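Local coordinates for protein cellulase IBT99 (Metagenomes, PDB 6WBT) that probably hydrolyses 6-phospho-alpha-glucosides as a family 4 glycosidase, binding NAD, a manganese ion and glucose 6-phosphate, at residues A[80-86]-A[142-148]; A[192-196]-A[338-342]; A[257-261]-A[379-383]; A[393-397]-A[410-414]. All blocks are in the same frame, centred on the assembly; numbering follows the deposited sequence.

Interaction 1: A[80-86]-A[142-148]. With NAD (nicotinamide-adenine-dinucleotide), chain G.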
# COMPACT_ATOMS: atom_id res chain seq x y z
N ASP A 80 -25.42 28.40 10.90
CA ASP A 80 -24.98 28.16 9.53
C ASP A 80 -23.47 28.03 9.40
O ASP A 80 -23.00 27.19 8.63
CB ASP A 80 -25.46 29.29 8.61
CG ASP A 80 -26.96 29.23 8.36
OD1 ASP A 80 -27.45 28.15 7.98
OD2 ASP A 80 -27.63 30.26 8.55
N TYR A 81 -22.69 28.84 10.12
CA TYR A 81 -21.24 28.76 10.07
C TYR A 81 -20.67 29.05 11.45
O TYR A 81 -20.96 30.09 12.03
CB TYR A 81 -20.67 29.73 9.03
CG TYR A 81 -20.94 29.30 7.61
CD1 TYR A 81 -22.03 29.79 6.90
CD2 TYR A 81 -20.11 28.38 6.98
CE1 TYR A 81 -22.28 29.38 5.61
CE2 TYR A 81 -20.36 27.97 5.68
CZ TYR A 81 -21.44 28.47 5.00
OH TYR A 81 -21.69 28.06 3.71
N ILE A 82 -19.86 28.12 11.95
CA ILE A 82 -19.27 28.22 13.28
C ILE A 82 -17.76 28.39 13.11
O ILE A 82 -17.08 27.50 12.59
CB ILE A 82 -19.59 26.99 14.14
CG1 ILE A 82 -21.10 26.84 14.34
CG2 ILE A 82 -18.88 27.09 15.49
CD1 ILE A 82 -21.78 25.99 13.28
N MSE A 83 -17.24 29.53 13.55
CA MSE A 83 -15.81 29.78 13.50
C MSE A 83 -15.20 29.59 14.88
O MSE A 83 -15.34 30.43 15.76
CB MSE A 83 -15.52 31.19 12.97
CG MSE A 83 -15.95 31.39 11.52
SE MSE A 83 -15.48 33.15 10.82
CE MSE A 83 -16.59 34.25 11.97
N ALA A 84 -14.52 28.45 15.06
CA ALA A 84 -13.98 28.07 16.36
C ALA A 84 -12.61 28.69 16.58
O ALA A 84 -11.73 28.59 15.72
CB ALA A 84 -13.89 26.54 16.47
N GLN A 85 -12.43 29.33 17.73
CA GLN A 85 -11.15 29.90 18.11
C GLN A 85 -10.98 29.77 19.63
O GLN A 85 -10.59 30.71 20.32
CB GLN A 85 -11.02 31.35 17.65
CG GLN A 85 -12.17 32.25 18.08
CD GLN A 85 -11.99 33.68 17.60
OE1 GLN A 85 -11.26 33.94 16.65
NE2 GLN A 85 -12.65 34.61 18.28
N MSE A 86 -11.26 28.58 20.15
CA MSE A 86 -11.17 28.33 21.58
C MSE A 86 -9.73 28.11 22.02
O MSE A 86 -8.88 27.71 21.22
CB MSE A 86 -12.02 27.12 21.97
CG MSE A 86 -11.49 25.80 21.44
SE MSE A 86 -12.55 24.26 21.99
CE MSE A 86 -14.23 24.72 21.12
N TYR A 142 -24.41 22.73 8.15
CA TYR A 142 -23.51 23.61 8.88
C TYR A 142 -22.06 23.37 8.46
O TYR A 142 -21.72 22.36 7.83
CB TYR A 142 -23.65 23.38 10.39
CG TYR A 142 -22.97 22.13 10.90
CD1 TYR A 142 -23.63 20.90 10.88
CD2 TYR A 142 -21.68 22.16 11.39
CE1 TYR A 142 -23.02 19.75 11.34
CE2 TYR A 142 -21.05 21.01 11.85
CZ TYR A 142 -21.73 19.82 11.82
OH TYR A 142 -21.11 18.68 12.28
N TRP A 143 -21.20 24.33 8.80
CA TRP A 143 -19.77 24.20 8.56
C TRP A 143 -19.02 24.78 9.75
O TRP A 143 -19.33 25.89 10.20
CB TRP A 143 -19.35 24.91 7.27
CG TRP A 143 -19.64 24.13 6.03
CD1 TRP A 143 -20.53 24.45 5.05
CD2 TRP A 143 -19.04 22.89 5.64
NE1 TRP A 143 -20.52 23.48 4.07
CE2 TRP A 143 -19.61 22.51 4.41
CE3 TRP A 143 -18.07 22.05 6.21
CZ2 TRP A 143 -19.25 21.35 3.74
CZ3 TRP A 143 -17.71 20.90 5.55
CH2 TRP A 143 -18.30 20.55 4.33
N ILE A 144 -18.04 24.04 10.25
CA ILE A 144 -17.19 24.49 11.34
C ILE A 144 -15.80 24.73 10.75
O ILE A 144 -15.02 23.80 10.57
CB ILE A 144 -17.13 23.48 12.48
CG1 ILE A 144 -18.53 23.20 13.02
CG2 ILE A 144 -16.22 24.00 13.59
CD1 ILE A 144 -18.55 22.20 14.14
N VAL A 145 -15.50 25.99 10.46
CA VAL A 145 -14.17 26.35 9.99
C VAL A 145 -13.27 26.48 11.22
O VAL A 145 -13.14 27.57 11.80
CB VAL A 145 -14.19 27.63 9.14
CG1 VAL A 145 -12.79 28.00 8.72
CG2 VAL A 145 -15.08 27.42 7.92
N ASN A 146 -12.66 25.37 11.63
CA ASN A 146 -11.87 25.34 12.85
C ASN A 146 -10.44 25.79 12.55
O ASN A 146 -9.78 25.26 11.66
CB ASN A 146 -11.88 23.93 13.44
CG ASN A 146 -10.96 23.80 14.64
OD1 ASN A 146 -10.77 24.74 15.40
ND2 ASN A 146 -10.39 22.62 14.81
N TYR A 147 -9.98 26.78 13.30
CA TYR A 147 -8.58 27.20 13.24
C TYR A 147 -7.99 27.30 14.64
O TYR A 147 -7.02 28.03 14.85
CB TYR A 147 -8.44 28.54 12.50
CG TYR A 147 -9.30 29.66 13.04
CD1 TYR A 147 -10.61 29.82 12.61
CD2 TYR A 147 -8.79 30.56 13.97
CE1 TYR A 147 -11.40 30.85 13.09
CE2 TYR A 147 -9.57 31.59 14.46
CZ TYR A 147 -10.87 31.73 14.02
OH TYR A 147 -11.65 32.75 14.51
N SER A 148 -8.55 26.57 15.60
CA SER A 148 -8.01 26.54 16.95
C SER A 148 -6.88 25.52 17.03
O SER A 148 -6.89 24.48 16.36
CB SER A 148 -9.10 26.20 17.96
OG SER A 148 -9.74 24.98 17.64
PA NAD G . -7.65 33.58 24.39
O1A NAD G . -7.21 32.77 25.56
O2A NAD G . -7.36 35.05 24.41
O5B NAD G . -9.22 33.35 24.15
C5B NAD G . -9.72 31.99 23.98
C4B NAD G . -11.20 31.96 24.30
O4B NAD G . -11.70 30.60 24.19
C3B NAD G . -11.59 32.43 25.71
O3B NAD G . -12.66 33.36 25.63
C2B NAD G . -12.06 31.13 26.38
O2B NAD G . -12.96 31.33 27.46
C1B NAD G . -12.67 30.42 25.19
N9A NAD G . -12.90 29.00 25.39
C8A NAD G . -12.11 28.13 26.10
N7A NAD G . -12.56 26.90 26.12
C5A NAD G . -13.74 26.96 25.38
C6A NAD G . -14.69 25.98 25.05
N6A NAD G . -14.60 24.71 25.42
N1A NAD G . -15.75 26.37 24.30
C2A NAD G . -15.83 27.65 23.93
N3A NAD G . -15.00 28.66 24.19
C4A NAD G . -13.96 28.25 24.93
O3 NAD G . -7.02 32.96 23.05
PN NAD G . -6.33 33.63 21.77
O1N NAD G . -7.24 34.68 21.22
O2N NAD G . -4.93 34.00 22.11
O5D NAD G . -6.32 32.38 20.77
C5D NAD G . -7.57 31.70 20.51
C4D NAD G . -7.30 30.41 19.78
O4D NAD G . -6.88 30.72 18.43
C3D NAD G . -6.18 29.53 20.36
O3D NAD G . -6.60 28.18 20.38
C2D NAD G . -5.07 29.75 19.32
O2D NAD G . -4.06 28.76 19.33
C1D NAD G . -5.89 29.78 18.04
N1N NAD G . -5.13 30.33 16.89
C2N NAD G . -4.69 29.49 15.90
C3N NAD G . -3.95 29.97 14.83
C7N NAD G . -3.54 29.00 13.75
O7N NAD G . -2.46 29.14 13.19
N7N NAD G . -4.40 28.05 13.43
C4N NAD G . -3.64 31.33 14.79
C5N NAD G . -4.12 32.17 15.77
C6N NAD G . -4.86 31.65 16.81
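This is parallel pairing between two neighbouring strands of the Rossmann-type NAD-binding sheet, with 81-84 flanked on its far side by strand 5-10 and 143-146 by strand 167-170. The strand axes approach to 4.8 Å at 19°. Ile82 N donates to Trp143 O (2.9 Å, nearly linear at 174°), whereas the return bond from Val145 N to Ile82 O (3.1 Å) is bent and weak. Ile82 and Ile144 put their side chains on one face, Ile82 CB to Ile144 CG1 4.1 Å apart, under helix 114-136. On the other face Tyr81 CD2 touches Trp143 CB at 3.6 Å, while their rings, though near parallel, barely overlap. At the end of strand 143-146, Asn146 OD1 accepts from Ser148 N (2.9 Å), an Asx turn, and Tyr147 OH gives Gln85 OE1 a very short 2.5 Å bond that ties the two C-terminal ends together. These ends meet the cofactor, as expected of a Rossmann fold: NAD O3D donates to Met86 O (2.5 Å, very short), and NAD N7N to Tyr147 O (3.0 Å, 175°). Both acceptors are main-chain carbonyls, so the ribose hydroxyl and the nicotinamide amide are read here by backbone position rather than by side-chain identity.

Interaction 2: A[192-196]-A[338-342]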
# COMPACT_ATOMS: atom_id res chain seq x y z
N ILE A 192 0.19 35.27 -5.15
CA ILE A 192 1.05 34.22 -4.63
C ILE A 192 0.27 32.92 -4.56
O ILE A 192 -0.95 32.91 -4.37
CB ILE A 192 1.65 34.62 -3.27
CG1 ILE A 192 3.10 34.15 -3.15
CG2 ILE A 192 0.82 34.06 -2.11
CD1 ILE A 192 4.05 34.83 -4.12
N GLU A 193 0.99 31.81 -4.73
CA GLU A 193 0.42 30.47 -4.65
C GLU A 193 1.57 29.49 -4.58
O GLU A 193 2.53 29.60 -5.35
CB GLU A 193 -0.49 30.17 -5.84
CG GLU A 193 -0.88 28.70 -5.96
CD GLU A 193 -1.96 28.45 -6.99
OE1 GLU A 193 -2.99 29.16 -6.96
OE2 GLU A 193 -1.79 27.54 -7.83
N SER A 194 1.48 28.54 -3.65
CA SER A 194 2.58 27.63 -3.38
C SER A 194 2.07 26.21 -3.26
O SER A 194 0.91 25.97 -2.91
CB SER A 194 3.32 28.03 -2.10
OG SER A 194 2.45 28.00 -0.98
N ASP A 195 2.96 25.27 -3.57
CA ASP A 195 2.73 23.85 -3.33
C ASP A 195 3.35 23.47 -1.99
O ASP A 195 4.48 23.84 -1.69
CB ASP A 195 3.35 23.01 -4.45
CG ASP A 195 2.85 23.40 -5.83
OD1 ASP A 195 1.63 23.63 -5.97
OD2 ASP A 195 3.67 23.50 -6.76
N TYR A 196 2.59 22.71 -1.19
CA TYR A 196 2.93 22.52 0.21
C TYR A 196 2.47 21.15 0.66
O TYR A 196 1.46 20.63 0.19
CB TYR A 196 2.28 23.63 1.05
CG TYR A 196 2.55 23.57 2.54
CD1 TYR A 196 1.72 22.84 3.38
CD2 TYR A 196 3.59 24.28 3.11
CE1 TYR A 196 1.94 22.79 4.74
CE2 TYR A 196 3.83 24.24 4.47
CZ TYR A 196 3.00 23.50 5.28
OH TYR A 196 3.22 23.45 6.64
N SER A 338 -11.80 27.97 -4.00
CA SER A 338 -10.56 28.60 -3.59
C SER A 338 -9.53 27.55 -3.19
O SER A 338 -9.84 26.59 -2.48
CB SER A 338 -10.81 29.57 -2.43
OG SER A 338 -9.61 30.24 -2.06
N ARG A 339 -8.30 27.74 -3.66
CA ARG A 339 -7.21 26.80 -3.40
C ARG A 339 -6.47 27.24 -2.15
O ARG A 339 -5.72 28.22 -2.17
CB ARG A 339 -6.27 26.73 -4.61
CG ARG A 339 -5.21 25.65 -4.51
CD ARG A 339 -4.30 25.67 -5.73
NE ARG A 339 -3.32 24.59 -5.70
CZ ARG A 339 -2.14 24.67 -5.10
NH1 ARG A 339 -1.79 25.78 -4.46
NH2 ARG A 339 -1.31 23.64 -5.13
N GLN A 340 -6.67 26.52 -1.05
CA GLN A 340 -6.06 26.85 0.23
C GLN A 340 -5.33 25.63 0.79
O GLN A 340 -5.56 24.49 0.36
CB GLN A 340 -7.11 27.33 1.25
CG GLN A 340 -7.96 28.49 0.77
CD GLN A 340 -7.16 29.77 0.59
OE1 GLN A 340 -6.06 29.91 1.12
NE2 GLN A 340 -7.71 30.70 -0.18
N LEU A 341 -4.45 25.89 1.75
CA LEU A 341 -3.71 24.84 2.44
C LEU A 341 -4.49 24.45 3.69
O LEU A 341 -4.42 25.13 4.71
CB LEU A 341 -2.30 25.30 2.79
CG LEU A 341 -1.46 25.91 1.66
CD1 LEU A 341 -0.08 26.30 2.18
CD2 LEU A 341 -1.34 24.96 0.49
N VAL A 342 -5.25 23.36 3.60
CA VAL A 342 -6.10 22.91 4.69
C VAL A 342 -5.60 21.55 5.18
O VAL A 342 -4.73 20.92 4.57
CB VAL A 342 -7.58 22.83 4.28
CG1 VAL A 342 -8.03 24.15 3.68
CG2 VAL A 342 -7.78 21.70 3.30
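Arg339 NH1 donates to Ser194 O at 3.1 Å with an almost straight geometry of 176°, the best-formed bond of the contact. Arg339 NH2 makes a salt bridge to Asp195 OD1, also at 3.1 Å, although the hydrogen bond within it is weak at 120°. Glu193 adds charge only: its OE2 sits over the guanidinium face, a long 3.8 Å from Arg339 NH1. Both acids have stronger partners, Asp195 in Arg209 and Glu193 in Arg337 of the second subunit, so the network reaches a subunit interface. The segments belong to two different sheets, 192-197 to the small antiparallel sheet and 338-345 to the antiparallel part of the large mixed one. With axes 8.6 Å apart at 43°, they are too distant for backbone pairing, and the extended, all-t chi1 to chi3 chain of Arg339 spans the gap. Further along, Leu341 fills the space: its CD1 lies 3.7 Å from Tyr196 CB and its CD2 4.2 Å from Ser194 O, while Pro362 of strand 358-366 touches the same leucine.

Interaction 3: A[257-261]-A[379-383]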
# COMPACT_ATOMS: atom_id res chain seq x y z
N MSE A 257 20.88 24.14 5.20
CA MSE A 257 21.33 22.77 5.41
C MSE A 257 20.54 21.80 4.54
O MSE A 257 21.10 20.84 3.99
CB MSE A 257 21.19 22.38 6.88
CG MSE A 257 21.98 23.28 7.83
SE MSE A 257 21.59 22.96 9.71
CE MSE A 257 22.39 21.20 9.90
N PHE A 258 19.24 22.05 4.40
CA PHE A 258 18.35 21.23 3.59
C PHE A 258 17.80 22.11 2.48
O PHE A 258 16.97 22.99 2.73
CB PHE A 258 17.23 20.63 4.45
CG PHE A 258 17.71 20.08 5.76
CD1 PHE A 258 18.38 18.87 5.82
CD2 PHE A 258 17.49 20.78 6.94
CE1 PHE A 258 18.82 18.36 7.02
CE2 PHE A 258 17.93 20.27 8.15
CZ PHE A 258 18.60 19.06 8.19
N THR A 259 18.26 21.87 1.25
CA THR A 259 18.07 22.79 0.14
C THR A 259 16.95 22.38 -0.81
O THR A 259 16.79 22.99 -1.86
CB THR A 259 19.37 22.93 -0.65
OG1 THR A 259 19.73 21.66 -1.22
CG2 THR A 259 20.50 23.40 0.26
N ASP A 260 16.16 21.36 -0.45
CA ASP A 260 15.09 20.92 -1.34
C ASP A 260 13.95 21.93 -1.36
O ASP A 260 13.58 22.45 -2.42
CB ASP A 260 14.58 19.54 -0.92
CG ASP A 260 15.59 18.44 -1.18
OD1 ASP A 260 16.20 18.44 -2.28
OD2 ASP A 260 15.78 17.58 -0.30
N TYR A 261 13.37 22.22 -0.19
CA TYR A 261 12.18 23.04 -0.09
C TYR A 261 12.42 24.19 0.88
O TYR A 261 13.40 24.21 1.63
CB TYR A 261 10.97 22.21 0.38
CG TYR A 261 10.84 20.87 -0.30
CD1 TYR A 261 10.89 20.76 -1.68
CD2 TYR A 261 10.66 19.71 0.45
CE1 TYR A 261 10.78 19.53 -2.30
CE2 TYR A 261 10.55 18.48 -0.17
CZ TYR A 261 10.60 18.39 -1.54
OH TYR A 261 10.48 17.17 -2.16
N PRO A 379 9.98 12.47 -0.68
CA PRO A 379 11.27 11.79 -0.48
C PRO A 379 11.44 11.29 0.95
O PRO A 379 10.64 11.56 1.85
CB PRO A 379 12.30 12.87 -0.83
CG PRO A 379 11.56 14.16 -0.79
CD PRO A 379 10.14 13.85 -1.16
N ARG A 380 12.53 10.54 1.15
CA ARG A 380 12.70 9.77 2.38
C ARG A 380 12.89 10.66 3.59
O ARG A 380 12.31 10.39 4.66
CB ARG A 380 13.88 8.80 2.23
CG ARG A 380 14.32 8.16 3.54
CD ARG A 380 15.50 7.22 3.34
NE ARG A 380 15.09 5.88 2.95
CZ ARG A 380 15.09 5.42 1.71
NH1 ARG A 380 15.47 6.20 0.71
NH2 ARG A 380 14.70 4.18 1.46
N PHE A 381 13.68 11.73 3.47
CA PHE A 381 13.99 12.56 4.63
C PHE A 381 12.73 13.20 5.21
O PHE A 381 12.66 13.41 6.43
CB PHE A 381 14.99 13.65 4.24
CG PHE A 381 15.20 14.68 5.32
CD1 PHE A 381 15.80 14.34 6.52
CD2 PHE A 381 14.80 15.99 5.12
CE1 PHE A 381 16.00 15.29 7.50
CE2 PHE A 381 14.99 16.95 6.11
CZ PHE A 381 15.59 16.59 7.30
N TYR A 382 11.75 13.51 4.38
CA TYR A 382 10.52 14.13 4.85
C TYR A 382 9.45 13.11 5.22
O TYR A 382 8.54 13.44 5.98
CB TYR A 382 9.99 15.09 3.80
CG TYR A 382 11.05 16.06 3.32
CD1 TYR A 382 11.31 17.23 4.01
CD2 TYR A 382 11.80 15.78 2.19
CE1 TYR A 382 12.29 18.10 3.59
CE2 TYR A 382 12.78 16.65 1.75
CZ TYR A 382 13.02 17.81 2.46
OH TYR A 382 13.99 18.69 2.04
N LYS A 383 9.55 11.88 4.71
CA LYS A 383 8.67 10.82 5.17
C LYS A 383 8.99 10.42 6.61
O LYS A 383 8.09 10.32 7.45
CB LYS A 383 8.78 9.60 4.24
CG LYS A 383 8.11 8.35 4.78
CD LYS A 383 8.42 7.14 3.91
CE LYS A 383 7.90 5.85 4.53
NZ LYS A 383 6.43 5.86 4.70
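Phe258 lays one face of its ring against Phe381 in an offset stack, with centroids 4.8 Å apart, planes at 21° and a closest pair of Phe258 CE1 to Phe381 CZ at 3.7 Å. The stack joins the loop that follows helix 251-257 to the first turn of the long helix 380-402 in the C-terminal domain. Pro379 occupies the N-cap position of that helix, and its O accepts from Lys383 N at 3.1 Å. Successive residues of the turn meet the loop in different ways. Tyr382 donates its OH to Asp260 OD2 at 3.1 Å, and the carboxylate oxygen lies near the ring plane. Over one face of the same ring comes Tyr261, its CE2 3.5 Å from Tyr382 CE2; with centroids 4.8 Å apart and planes at 41°, this pair is oblique. Trp204 of strand 202-210 meets the Tyr382 ring edge-to-face. The third subunit closes on this site, where its Met410 packs on Phe258, Asp260 and Phe381, and its Glu398 forms a salt bridge with Arg380. At the margin of the contact, Tyr261 reaches past Tyr382 to the cap itself, its OH standing 3.5 Å from Pro379 CG.

Interaction 4: A[393-397]-A[410-414]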
# COMPACT_ATOMS: atom_id res chain seq x y z
N GLU A 393 1.56 12.04 17.41
CA GLU A 393 0.21 12.57 17.52
C GLU A 393 -0.84 11.46 17.52
O GLU A 393 -1.89 11.61 18.16
CB GLU A 393 -0.06 13.55 16.38
CG GLU A 393 0.87 14.75 16.36
CD GLU A 393 0.65 15.65 15.16
OE1 GLU A 393 -0.14 15.27 14.27
OE2 GLU A 393 1.28 16.73 15.10
N GLY A 394 -0.57 10.36 16.83
CA GLY A 394 -1.51 9.25 16.84
C GLY A 394 -1.59 8.56 18.19
O GLY A 394 -2.68 8.21 18.65
N LEU A 395 -0.44 8.37 18.84
CA LEU A 395 -0.44 7.77 20.17
C LEU A 395 -1.09 8.68 21.20
O LEU A 395 -1.67 8.19 22.18
CB LEU A 395 0.99 7.43 20.59
CG LEU A 395 1.69 6.30 19.83
CD1 LEU A 395 3.18 6.32 20.10
CD2 LEU A 395 1.09 4.95 20.20
N LEU A 396 -1.01 10.00 21.00
CA LEU A 396 -1.64 10.92 21.94
C LEU A 396 -3.15 10.92 21.81
O LEU A 396 -3.86 11.09 22.81
CB LEU A 396 -1.09 12.33 21.73
CG LEU A 396 -1.41 13.34 22.84
CD1 LEU A 396 -0.66 12.97 24.11
CD2 LEU A 396 -1.07 14.75 22.40
N VAL A 397 -3.67 10.72 20.59
CA VAL A 397 -5.11 10.62 20.41
C VAL A 397 -5.64 9.33 21.02
O VAL A 397 -6.71 9.30 21.63
CB VAL A 397 -5.47 10.74 18.92
CG1 VAL A 397 -6.96 10.50 18.70
CG2 VAL A 397 -5.07 12.11 18.38
N MSE A 410 4.20 6.97 25.55
CA MSE A 410 4.69 6.65 24.22
C MSE A 410 4.65 7.88 23.31
O MSE A 410 5.49 8.04 22.43
CB MSE A 410 3.87 5.51 23.61
CG MSE A 410 4.16 4.15 24.21
SE MSE A 410 3.01 2.75 23.49
CE MSE A 410 3.95 1.19 24.20
N ALA A 411 3.65 8.73 23.53
CA ALA A 411 3.53 9.95 22.74
C ALA A 411 4.63 10.95 23.09
O ALA A 411 5.19 11.61 22.20
CB ALA A 411 2.16 10.58 22.94
N PHE A 412 4.96 11.06 24.38
CA PHE A 412 6.01 11.99 24.79
C PHE A 412 7.39 11.46 24.43
O PHE A 412 8.28 12.24 24.04
CB PHE A 412 5.91 12.26 26.29
CG PHE A 412 4.86 13.28 26.66
CD1 PHE A 412 3.52 13.03 26.40
CD2 PHE A 412 5.21 14.47 27.26
CE1 PHE A 412 2.55 13.96 26.73
CE2 PHE A 412 4.25 15.40 27.60
CZ PHE A 412 2.92 15.15 27.34
N THR A 413 7.60 10.15 24.54
CA THR A 413 8.89 9.57 24.17
C THR A 413 9.17 9.73 22.68
O THR A 413 10.32 9.93 22.28
CB THR A 413 8.92 8.09 24.56
OG1 THR A 413 8.73 7.95 25.97
CG2 THR A 413 10.25 7.45 24.17
N MSE A 414 8.13 9.68 21.85
CA MSE A 414 8.28 9.74 20.40
C MSE A 414 8.71 11.12 19.90
O MSE A 414 9.41 11.24 18.89
CB MSE A 414 6.97 9.34 19.72
CG MSE A 414 7.03 9.28 18.20
SE MSE A 414 8.10 7.80 17.54
CE MSE A 414 7.03 6.34 18.26
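Two consecutive helices, 380-402 and 405-414, fold back on each other as an antiparallel helical hairpin; the short segments cross at -163° with axes 8.1 Å apart. Leu395 and Ala411 form the point of closest backbone approach, CA to CA 5.2 Å, which the small alanine side chain permits: Leu395 CB to Ala411 CB is 4.1 Å. In its m,t rotamer Leu395 directs CD1 at the partner helix, so that it comes within 3.7 Å of Met410 CB and 4.3 Å of Met414 CE, two residues one turn apart. The selenomethionines answer differently. Met410, m at chi1 and t at chi2 and chi3, stretches out and carries its end away from the leucine, whereas Met414, at t,p,p, curls and brings its CE back. Leu396 starts sideways, but its t,p rotamer sets CD1 3.9 Å from Ala411 CB and 4.3 Å from Phe412 CE1. Phe412 has a CA-to-CB bond pointing away, and only its ring returns to meet Leu396. The side-chain contacts between the two segments are apolar and all six participating residues are buried; a hydrogen bond from Gln388 NE2 to Met414 O links the helices nearby. On the Leu396 and Phe412 side, Met117 of helix 114-136 touches both; helix 151-161 packs on Leu396, helix 421-434 on Phe412, and Phe381 of the third subunit covers Leu395 and Met414.

Interactions 1 and 2 both reach the large mixed sheet, their centres 20 Å apart: the first lies in its parallel Rossmann part, the second joins its antiparallel part to the small sheet. Interactions 3 and 4 share helix 380-402, about 23 Å apart between centres. Along the chain, interaction 1 closes first, the segments of 2 and 3 alternate, and 4 comes last. None touches another within the chain. Across subunits some do connect: interaction 2 meets the second subunit, while 3 and 4 face the third, where Met410 of one copy packs on Asp260 of the other. Among these four, the contact that meets NAD is touched by no other subunit, whereas the other three are.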